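Local atomic coordinates of beta-galactosidase (Streptococcus pneumoniae, PDB entry 4CUA), a protein that hydrolyses terminal beta-galactosides, the part modelled here being a carbohydrate-binding module that probably attaches the enzyme to glycans. Residues Tyr99-Thr104 and Asn127-Thr132; Val63-Ser68 and Val153-Ile158; Leu17-Ala22 and Lys110-Val115. All coordinates share one frame; numbering follows the deposited sequence. Where two conformers were deposited one is given.

Contact 1 (Tyr99-Thr104 and Asn127-Thr132); sequences YYVGKT and NWKPVT
The Tyr100 ring turns its edge toward a face of the Trp128 indole in a T-shaped stack, planes 83° apart, with the Tyr100 ring centroid 5.6 Å from that of the Trp128 six-membered ring. Tyr100 CB lies over the indole as well, a CH-pi contact 4.2 Å from the same Trp128 centroid, while Tyr99 N sits in plane at the indole's edge. Gly102 N stands above one face of the Tyr100 ring, toward its rim. At that ring's edge, in plane, Thr104 O accepts a 2.6 Å hydrogen bond from Tyr100 OH. The Tyr99 ring has Pro130 O at its edge, near its plane and 3.6 Å from Tyr99 CE1, and Lys129 CB packs on CE1 too. These groups are carried by a short antiparallel ladder between strands 94-100 and 128-130, part of the beta-sheet framework of a galactose-binding-like domain. Tyr99 and Lys129 are its hydrogen-bonded pair, with Tyr99 N to Lys129 O at 2.8 Å and Lys129 N to Tyr99 O at 3.0 Å. Past it, Val101 N reaches Asn127 O at 2.7 Å in an almost straight bond (178° at the hydrogen), though the donor stands above the carbonyl plane. The Asn127 side chain runs alongside Tyr100, its amide turned 50° from the ring. Asn127 OD1 takes a water that Thr104 N also holds; ND2 goes to Val121 O. Trp128 NE1 bonds Phe122 O.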
loop_
_atom_site.group_PDB
_atom_site.type_symbol
_atom_site.label_atom_id
_atom_site.label_comp_id
_atom_site.label_asym_id
_atom_site.label_seq_id
_atom_site.Cartn_x
_atom_site.Cartn_y
_atom_site.Cartn_z
ATOM N N TYR A 99 7.571 8.051 -0.738
ATOM C CA TYR A 99 7.980 7.876 0.612
ATOM C C TYR A 99 7.793 9.116 1.443
ATOM O O TYR A 99 7.848 10.254 0.885
ATOM C CB TYR A 99 9.462 7.373 0.712
ATOM C CG TYR A 99 10.527 8.359 0.313
ATOM C CD1 TYR A 99 10.813 8.601 -1.026
ATOM C CD2 TYR A 99 11.247 9.010 1.272
ATOM C CE1 TYR A 99 11.802 9.558 -1.422
ATOM C CE2 TYR A 99 12.242 9.906 0.910
ATOM C CZ TYR A 99 12.499 10.136 -0.428
ATOM O OH TYR A 99 13.465 11.096 -0.814
ATOM N N TYR A 100 7.579 8.930 2.725
ATOM C CA TYR A 100 7.196 9.986 3.615
ATOM C C TYR A 100 8.465 10.756 4.038
ATOM O O TYR A 100 9.444 10.183 4.536
ATOM C CB TYR A 100 6.439 9.450 4.797
ATOM C CG TYR A 100 5.935 10.495 5.762
ATOM C CD1 TYR A 100 4.743 11.143 5.522
ATOM C CD2 TYR A 100 6.680 10.927 6.838
ATOM C CE1 TYR A 100 4.282 12.114 6.365
ATOM C CE2 TYR A 100 6.199 11.887 7.713
ATOM C CZ TYR A 100 5.008 12.534 7.439
ATOM O OH TYR A 100 4.546 13.533 8.317
ATOM N N VAL A 101 8.364 12.087 3.931
ATOM C CA VAL A 101 9.449 13.013 4.270
ATOM C C VAL A 101 9.003 14.127 5.187
ATOM O O VAL A 101 9.805 15.025 5.553
ATOM C CB VAL A 101 10.065 13.645 2.977
ATOM C CG1 VAL A 101 10.637 12.601 2.070
ATOM C CG2 VAL A 101 9.042 14.511 2.238
ATOM N N GLY A 102 7.768 14.109 5.667
ATOM C CA GLY A 102 7.316 15.159 6.573
ATOM C C GLY A 102 8.158 15.245 7.821
ATOM O O GLY A 102 8.597 14.232 8.372
ATOM N N LYS A 103 8.381 16.460 8.305
ATOM C CA LYS A 103 8.984 16.651 9.603
ATOM C C LYS A 103 8.083 16.263 10.761
ATOM O O LYS A 103 8.558 15.876 11.816
ATOM C CB LYS A 103 9.480 18.092 9.747
ATOM C CG LYS A 103 10.698 18.363 8.878
ATOM C CD LYS A 103 11.175 19.803 9.085
ATOM C CE LYS A 103 12.683 19.930 9.016
ATOM N NZ LYS A 103 13.094 21.178 9.715
ATOM N N THR A 104 6.764 16.278 10.553
ATOM C CA THR A 104 5.869 15.830 11.593
ATOM C C THR A 104 5.913 14.294 11.640
ATOM O O THR A 104 5.765 13.656 10.619
ATOM C CB THR A 104 4.451 16.361 11.356
ATOM O OG1 THR A 104 4.473 17.799 11.336
ATOM C CG2 THR A 104 3.504 15.855 12.432
ATOM N N ASN A 127 4.377 16.185 2.081
ATOM C CA ASN A 127 4.996 15.236 2.970
ATOM C C ASN A 127 5.493 13.959 2.274
ATOM O O ASN A 127 5.981 13.076 2.996
ATOM C CB ASN A 127 3.992 14.889 4.088
ATOM C CG ASN A 127 3.804 16.019 5.062
ATOM O OD1 ASN A 127 4.726 16.812 5.272
ATOM N ND2 ASN A 127 2.634 16.097 5.708
ATOM N N TRP A 128 5.359 13.908 0.965
ATOM C CA TRP A 128 5.767 12.795 0.149
ATOM C C TRP A 128 6.743 13.201 -0.953
ATOM O O TRP A 128 6.615 14.284 -1.541
ATOM C CB TRP A 128 4.573 12.179 -0.526
ATOM C CG TRP A 128 3.590 11.632 0.479
ATOM C CD1 TRP A 128 2.485 12.240 0.937
ATOM C CD2 TRP A 128 3.644 10.351 1.128
ATOM N NE1 TRP A 128 1.851 11.473 1.898
ATOM C CE2 TRP A 128 2.536 10.280 1.981
ATOM C CE3 TRP A 128 4.509 9.288 1.058
ATOM C CZ2 TRP A 128 2.287 9.175 2.817
ATOM C CZ3 TRP A 128 4.254 8.151 1.871
ATOM C CH2 TRP A 128 3.134 8.124 2.714
ATOM N N LYS A 129 7.704 12.312 -1.230
ATOM C CA LYS A 129 8.473 12.435 -2.445
ATOM C C LYS A 129 8.474 11.131 -3.203
ATOM O O LYS A 129 8.323 10.039 -2.548
ATOM C CB LYS A 129 9.939 12.774 -2.143
ATOM C CG LYS A 129 10.134 14.182 -1.564
ATOM C CD LYS A 129 11.608 14.545 -1.607
ATOM C CE LYS A 129 11.785 15.918 -0.989
ATOM N NZ LYS A 129 13.230 16.233 -0.885
ATOM N N PRO A 130 8.635 11.175 -4.520
ATOM C CA PRO A 130 8.700 9.946 -5.281
ATOM C C PRO A 130 10.009 9.201 -5.106
ATOM O O PRO A 130 11.027 9.823 -4.906
ATOM C CB PRO A 130 8.546 10.372 -6.720
ATOM C CG PRO A 130 9.170 11.755 -6.728
ATOM C CD PRO A 130 8.823 12.364 -5.417
ATOM N N VAL A 131 9.959 7.871 -5.084
ATOM C CA VAL A 131 11.169 7.098 -5.061
ATOM C C VAL A 131 11.995 7.404 -6.348
ATOM O O VAL A 131 11.481 7.791 -7.380
ATOM C CB VAL A 131 10.883 5.603 -4.866
ATOM C CG1 VAL A 131 10.209 5.452 -3.511
ATOM C CG2 VAL A 131 10.157 4.978 -6.048
ATOM N N THR A 132 13.303 7.193 -6.243
ATOM C CA THR A 132 14.189 7.439 -7.394
ATOM C C THR A 132 14.792 6.163 -7.947
ATOM O O THR A 132 14.962 5.200 -7.228
ATOM C CB THR A 132 15.315 8.413 -6.978
ATOM O OG1 THR A 132 16.022 7.964 -5.831
ATOM C CG2 THR A 132 14.737 9.733 -6.637
HETATM O O HOH W 1 5.109 17.127 8.153
#

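Contact 2 (Val63-Ser68 and Val153-Ile158); sequences VLFGDS and VETYAI
Val63 and Ile158 form an antiparallel hydrogen-bonded pair, followed by Leu64 and Ala157 as a non-hydrogen-bonded one and then by a bond from Phe65 N to Tyr156 O. The two outer bonds are the firm ones: Val63 N to Ile158 O and Phe65 N to Tyr156 O are each 2.9 Å, the second nearly straight at 172°. Between them, the return bond from Ile158 N to Val63 O is weak at 3.3 Å. Tyr156 is where the chain changes neighbours. Before it, Val153 and Thr155 bond to strand 70-83; after it, strand 157-163 runs between strands 58-67 and 94-100 within the antiparallel sheet of the galactose-binding-like domain.

Phe65 CG stands anti to the carbonyl carbon, beside the backbone N (chi1 -60°). One face of the ring has Val63 O over its centre, and Thr155 O meets the ring's edge, 3.5 Å from Phe65 CD2. Farther round the ring, Phe65 CZ packs on Ile158 CG1 at 4.3 Å. Leu64 and Ala157 point to the face of the sheet opposite Val63 and Ile158. There Leu64 CD1 comes 3.3 Å from Tyr156 O and touches Tyr156 CB, with Ala157 CB a little farther off. Ala157 CB is itself 3.4 Å from Val63 O, a close fit of methyl against carbonyl.

Tyr156 O thus receives one strong N-H and is hemmed in by carbon: Leu64 CA and CD1, and Phe65 CD2. Hydrocarbon side chains closing around backbone carbonyls leave the polar work to the main chain, so this buried joint rests on main-chain hydrogen bonds and apolar packing, without a charged side chain in the contact.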
loop_
_atom_site.group_PDB
_atom_site.type_symbol
_atom_site.label_atom_id
_atom_site.label_comp_id
_atom_site.label_asym_id
_atom_site.label_seq_id
_atom_site.Cartn_x
_atom_site.Cartn_y
_atom_site.Cartn_z
ATOM N N VAL A 63 2.261 1.411 3.816
ATOM C CA VAL A 63 2.592 0.810 5.093
ATOM C C VAL A 63 3.304 1.838 5.946
ATOM O O VAL A 63 4.235 2.454 5.461
ATOM C CB VAL A 63 3.446 -0.466 4.897
ATOM C CG1 VAL A 63 3.826 -1.033 6.256
ATOM C CG2 VAL A 63 2.674 -1.490 4.058
ATOM N N LEU A 64 2.871 1.957 7.175
ATOM C CA LEU A 64 3.453 2.750 8.226
ATOM C C LEU A 64 4.240 1.788 9.125
ATOM O O LEU A 64 3.637 0.881 9.687
ATOM C CB LEU A 64 2.389 3.452 9.057
ATOM C CG LEU A 64 2.841 4.259 10.251
ATOM C CD1 LEU A 64 3.830 5.360 9.786
ATOM C CD2 LEU A 64 1.613 4.881 10.924
ATOM N N PHE A 65 5.536 1.972 9.212
ATOM C CA PHE A 65 6.396 0.947 9.836
ATOM C C PHE A 65 6.413 0.952 11.326
ATOM O O PHE A 65 6.195 1.963 12.007
ATOM C CB PHE A 65 7.814 1.094 9.321
ATOM C CG PHE A 65 7.912 0.921 7.856
ATOM C CD1 PHE A 65 7.533 -0.255 7.213
ATOM C CD2 PHE A 65 8.301 1.959 7.033
ATOM C CE1 PHE A 65 7.592 -0.406 5.869
ATOM C CE2 PHE A 65 8.328 1.826 5.674
ATOM C CZ PHE A 65 7.964 0.649 5.041
ATOM N N GLY A 66 6.737 -0.222 11.897
ATOM C CA GLY A 66 6.898 -0.305 13.335
ATOM C C GLY A 66 8.113 -1.193 13.632
ATOM O O GLY A 66 8.576 -1.904 12.813
ATOM N N ASP A 67 8.606 -1.045 14.848
ATOM C CA ASP A 67 9.608 -1.981 15.439
ATOM C C ASP A 67 9.122 -2.272 16.823
ATOM O O ASP A 67 8.971 -1.395 17.660
ATOM C CB ASP A 67 10.949 -1.293 15.427
ATOM C CG ASP A 67 12.062 -2.145 16.034
ATOM O OD1 ASP A 67 11.784 -3.302 16.432
ATOM O OD2 ASP A 67 13.194 -1.633 15.970
ATOM N N SER A 68 8.875 -3.536 17.109
ATOM C CA SER A 68 8.568 -3.970 18.463
ATOM C C SER A 68 7.389 -3.284 19.059
ATOM O O SER A 68 7.283 -3.089 20.268
ATOM C CB SER A 68 9.805 -3.810 19.365
ATOM O OG SER A 68 10.945 -4.427 18.724
ATOM N N VAL A 153 15.720 4.589 0.941
ATOM C CA VAL A 153 15.287 5.729 1.748
ATOM C C VAL A 153 15.009 5.299 3.183
ATOM O O VAL A 153 14.556 4.159 3.443
ATOM C CB VAL A 153 14.017 6.411 1.157
ATOM C CG1 VAL A 153 14.299 7.048 -0.159
ATOM C CG2 VAL A 153 12.862 5.446 0.991
ATOM N N GLU A 154 15.250 6.189 4.124
ATOM C CA GLU A 154 14.908 5.997 5.516
ATOM C C GLU A 154 13.625 6.771 5.821
ATOM O O GLU A 154 13.565 8.007 5.790
ATOM C CB GLU A 154 16.034 6.485 6.412
ATOM C CG GLU A 154 15.879 6.095 7.857
ATOM C CD GLU A 154 17.112 6.407 8.686
ATOM O OE1 GLU A 154 18.133 6.856 8.093
ATOM O OE2 GLU A 154 17.056 6.202 9.916
ATOM N N THR A 155 12.565 6.034 6.099
ATOM C CA THR A 155 11.234 6.648 6.102
ATOM C C THR A 155 10.315 5.921 7.083
ATOM O O THR A 155 10.472 4.709 7.344
ATOM C CB THR A 155 10.637 6.650 4.694
ATOM O OG1 THR A 155 9.409 7.403 4.717
ATOM C CG2 THR A 155 10.365 5.262 4.232
ATOM N N TYR A 156 9.324 6.670 7.588
ATOM C CA TYR A 156 8.234 6.078 8.386
ATOM C C TYR A 156 7.215 5.330 7.516
ATOM O O TYR A 156 6.491 4.486 8.058
ATOM C CB TYR A 156 7.489 7.143 9.172
ATOM C CG TYR A 156 8.275 7.690 10.311
ATOM C CD1 TYR A 156 8.502 6.926 11.436
ATOM C CD2 TYR A 156 8.667 9.033 10.350
ATOM C CE1 TYR A 156 9.183 7.428 12.541
ATOM C CE2 TYR A 156 9.333 9.519 11.458
ATOM C CZ TYR A 156 9.611 8.709 12.522
ATOM O OH TYR A 156 10.263 9.265 13.637
ATOM N N ALA A 157 7.146 5.619 6.224
ATOM C CA ALA A 157 6.064 5.053 5.381
ATOM C C ALA A 157 6.370 5.117 3.936
ATOM O O ALA A 157 6.993 6.077 3.463
ATOM C CB ALA A 157 4.768 5.787 5.659
ATOM N N ILE A 158 5.955 4.119 3.189
ATOM C CA ILE A 158 5.878 4.238 1.776
ATOM C C ILE A 158 4.465 3.956 1.369
ATOM O O ILE A 158 3.746 3.290 2.119
ATOM C CB ILE A 158 6.923 3.401 0.996
ATOM C CG1 ILE A 158 6.606 1.904 1.140
ATOM C CG2 ILE A 158 8.321 3.814 1.466
ATOM C CD1 ILE A 158 7.185 1.045 0.046
#

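Contact 3 (Leu17-Ala22 and Lys110-Val115); sequences LPLAFA and KNPSFV
Pro112 leans its ring on strand 19-22 and meets it with two successive atoms. Its CB lies 3.5 Å from Ala20 O and also near Leu19 CD1; the next atom, Pro112 CG, makes the closer approach to the leucine, 4.0 Å from Leu19 CD1. The leucine and proline side chains cross at about a right angle, and the CD1 branch of Leu19 makes the nearest touch.

The backbone of Ala22 holds the loop from both its polar atoms. Ala22 N donates to Pro112 O at 2.8 Å, and Ala22 O accepts from Val115 N at 2.9 Å in a bond with 168° at the hydrogen. Asn111-Phe114 form a beta turn, close to type I, with Phe114 N bonded to Asn111 O. Pro112 O has a further neighbour in Phe21 CA, which makes a CA-H...O contact with it.

Val115 packs through CG2, which is 3.3 Å from Ala22 O and 3.9 Å from Phe21 CB. Phe21 offers little beyond its CB here, because CG sits between the backbone N and the carbonyl carbon (chi1 61°); its ring stacks with Phe122. The CB of Ser113 points away from the strand, and its OG is bonded to Val31 N.

Strand 19-22 is shared between two partners: Leu19 and Phe21 bond to strand 58-67, while Ala22 bonds to the loop. A bound 1,2-ethanediol, probably from the crystallisation liquor, comes about 3 Å from the Phe21 side chain. Ala20, whose side chain is about 9 Å from the bound calcium, packs against Val34 and Asn35, close in sequence to the calcium ligands Asn33 and Asp36. The loop between strands 94-100 and 128-130 thus folds onto strand 19-22 within the galactose-binding-like domain, consistent with a beta-sandwich.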
loop_
_atom_site.group_PDB
_atom_site.type_symbol
_atom_site.label_atom_id
_atom_site.label_comp_id
_atom_site.label_asym_id
_atom_site.label_seq_id
_atom_site.Cartn_x
_atom_site.Cartn_y
_atom_site.Cartn_z
ATOM N N LEU A 17 1.524 -1.662 14.814
ATOM C CA LEU A 17 2.403 -1.405 13.692
ATOM C C LEU A 17 3.247 -2.613 13.406
ATOM O O LEU A 17 3.650 -3.350 14.379
ATOM C CB LEU A 17 3.310 -0.194 14.026
ATOM C CG LEU A 17 2.608 1.107 14.331
ATOM C CD1 LEU A 17 3.502 2.101 15.066
ATOM C CD2 LEU A 17 2.051 1.716 13.070
ATOM N N PRO A 18 3.569 -2.882 12.176
ATOM C CA PRO A 18 3.282 -2.063 10.985
ATOM C C PRO A 18 1.801 -2.106 10.660
ATOM O O PRO A 18 1.080 -3.061 10.976
ATOM C CB PRO A 18 4.083 -2.685 9.877
ATOM C CG PRO A 18 4.731 -3.906 10.428
ATOM C CD PRO A 18 4.522 -3.957 11.877
ATOM N N LEU A 19 1.339 -1.003 10.073
ATOM C CA LEU A 19 -0.079 -0.797 9.771
ATOM C C LEU A 19 -0.176 -0.414 8.322
ATOM O O LEU A 19 0.519 0.487 7.858
ATOM C CB LEU A 19 -0.612 0.396 10.585
ATOM C CG LEU A 19 -2.001 0.959 10.359
ATOM C CD1 LEU A 19 -3.034 -0.075 10.786
ATOM C CD2 LEU A 19 -2.157 2.188 11.253
ATOM N N ALA A 20 -1.035 -1.110 7.592
ATOM C CA ALA A 20 -1.421 -0.696 6.239
ATOM C C ALA A 20 -2.425 0.427 6.320
ATOM O O ALA A 20 -3.293 0.503 7.217
ATOM C CB ALA A 20 -2.031 -1.878 5.487
ATOM N N PHE A 21 -2.357 1.341 5.362
ATOM C CA PHE A 21 -3.300 2.461 5.311
ATOM C C PHE A 21 -3.627 2.711 3.826
ATOM O O PHE A 21 -2.891 2.335 2.919
ATOM C CB PHE A 21 -2.706 3.709 5.979
ATOM C CG PHE A 21 -1.433 4.227 5.317
ATOM C CD1 PHE A 21 -1.475 5.120 4.263
ATOM C CD2 PHE A 21 -0.158 3.837 5.786
ATOM C CE1 PHE A 21 -0.335 5.609 3.699
ATOM C CE2 PHE A 21 0.962 4.307 5.196
ATOM C CZ PHE A 21 0.885 5.173 4.131
ATOM N N ALA A 22 -4.789 3.354 3.592
ATOM C CA ALA A 22 -5.221 3.716 2.267
ATOM C C ALA A 22 -5.908 5.034 2.293
ATOM O O ALA A 22 -6.490 5.410 3.309
ATOM C CB ALA A 22 -6.152 2.692 1.697
ATOM N N LYS A 110 -6.740 7.206 12.476
ATOM C CA LYS A 110 -7.858 6.718 13.247
ATOM C C LYS A 110 -8.691 5.711 12.483
ATOM O O LYS A 110 -9.258 4.759 13.062
ATOM C CB LYS A 110 -8.766 7.898 13.629
ATOM C CG LYS A 110 -8.118 8.923 14.550
ATOM C CD LYS A 110 -7.955 8.332 15.914
ATOM C CE LYS A 110 -7.588 9.344 16.995
ATOM N NZ LYS A 110 -6.363 10.072 16.632
ATOM N N ASN A 111 -8.756 5.904 11.164
ATOM C CA ASN A 111 -9.497 5.008 10.294
ATOM C C ASN A 111 -8.609 4.697 9.096
ATOM O O ASN A 111 -8.677 5.350 8.056
ATOM C CB ASN A 111 -10.805 5.616 9.860
ATOM C CG ASN A 111 -11.648 6.018 11.025
ATOM O OD1 ASN A 111 -12.431 5.240 11.508
ATOM N ND2 ASN A 111 -11.432 7.230 11.511
ATOM N N PRO A 112 -7.716 3.709 9.238
ATOM C CA PRO A 112 -6.640 3.489 8.253
ATOM C C PRO A 112 -7.062 3.141 6.849
ATOM O O PRO A 112 -6.326 3.457 5.947
ATOM C CB PRO A 112 -5.785 2.353 8.842
ATOM C CG PRO A 112 -6.451 1.965 10.075
ATOM C CD PRO A 112 -7.542 2.881 10.453
ATOM N N SER A 113 -8.273 2.619 6.643
ATOM C CA SER A 113 -8.755 2.330 5.293
ATOM C C SER A 113 -9.249 3.618 4.587
ATOM O O SER A 113 -9.566 3.536 3.408
ATOM C CB SER A 113 -9.876 1.295 5.313
ATOM O OG SER A 113 -9.325 -0.020 5.506
ATOM N N PHE A 114 -9.374 4.686 5.350
ATOM C CA PHE A 114 -10.025 5.906 4.825
ATOM C C PHE A 114 -9.285 7.150 5.247
ATOM O O PHE A 114 -9.848 8.101 5.800
ATOM C CB PHE A 114 -11.474 5.965 5.353
ATOM C CG PHE A 114 -12.251 4.768 5.020
ATOM C CD1 PHE A 114 -12.869 4.611 3.793
ATOM C CD2 PHE A 114 -12.381 3.750 5.946
ATOM C CE1 PHE A 114 -13.556 3.448 3.545
ATOM C CE2 PHE A 114 -13.096 2.593 5.687
ATOM C CZ PHE A 114 -13.693 2.462 4.483
ATOM N N VAL A 115 -7.968 7.208 5.047
ATOM C CA VAL A 115 -7.154 8.280 5.581
ATOM C C VAL A 115 -7.603 9.633 4.997
ATOM O O VAL A 115 -7.533 10.647 5.647
ATOM C CB VAL A 115 -5.664 7.990 5.338
ATOM C CG1 VAL A 115 -4.849 9.157 5.810
ATOM C CG2 VAL A 115 -5.219 6.713 6.045
#

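In the fold
Contacts 2 and 3 are buried, whereas contact 1 is only partly so, with Lys129 and Pro130 exposed. Contacts 1 and 2 meet through strand 157-163; Tyr100 N to Ala157 O, 3.0 Å, is probably a hydrogen bond. Contact 3 joins on the other side of strand 58-67, where Leu64 N probably bonds Leu19 O. Aromatic stacking and side-chain polar groups mark contact 1, apolar packing, with Phe65, on a short main-chain ladder contact 2, and a loop bonded to one strand residue contact 3. Although their centres are about 17 Å apart, contacts 1 and 3 touch where Trp128 CH2 packs on Phe21 CZ.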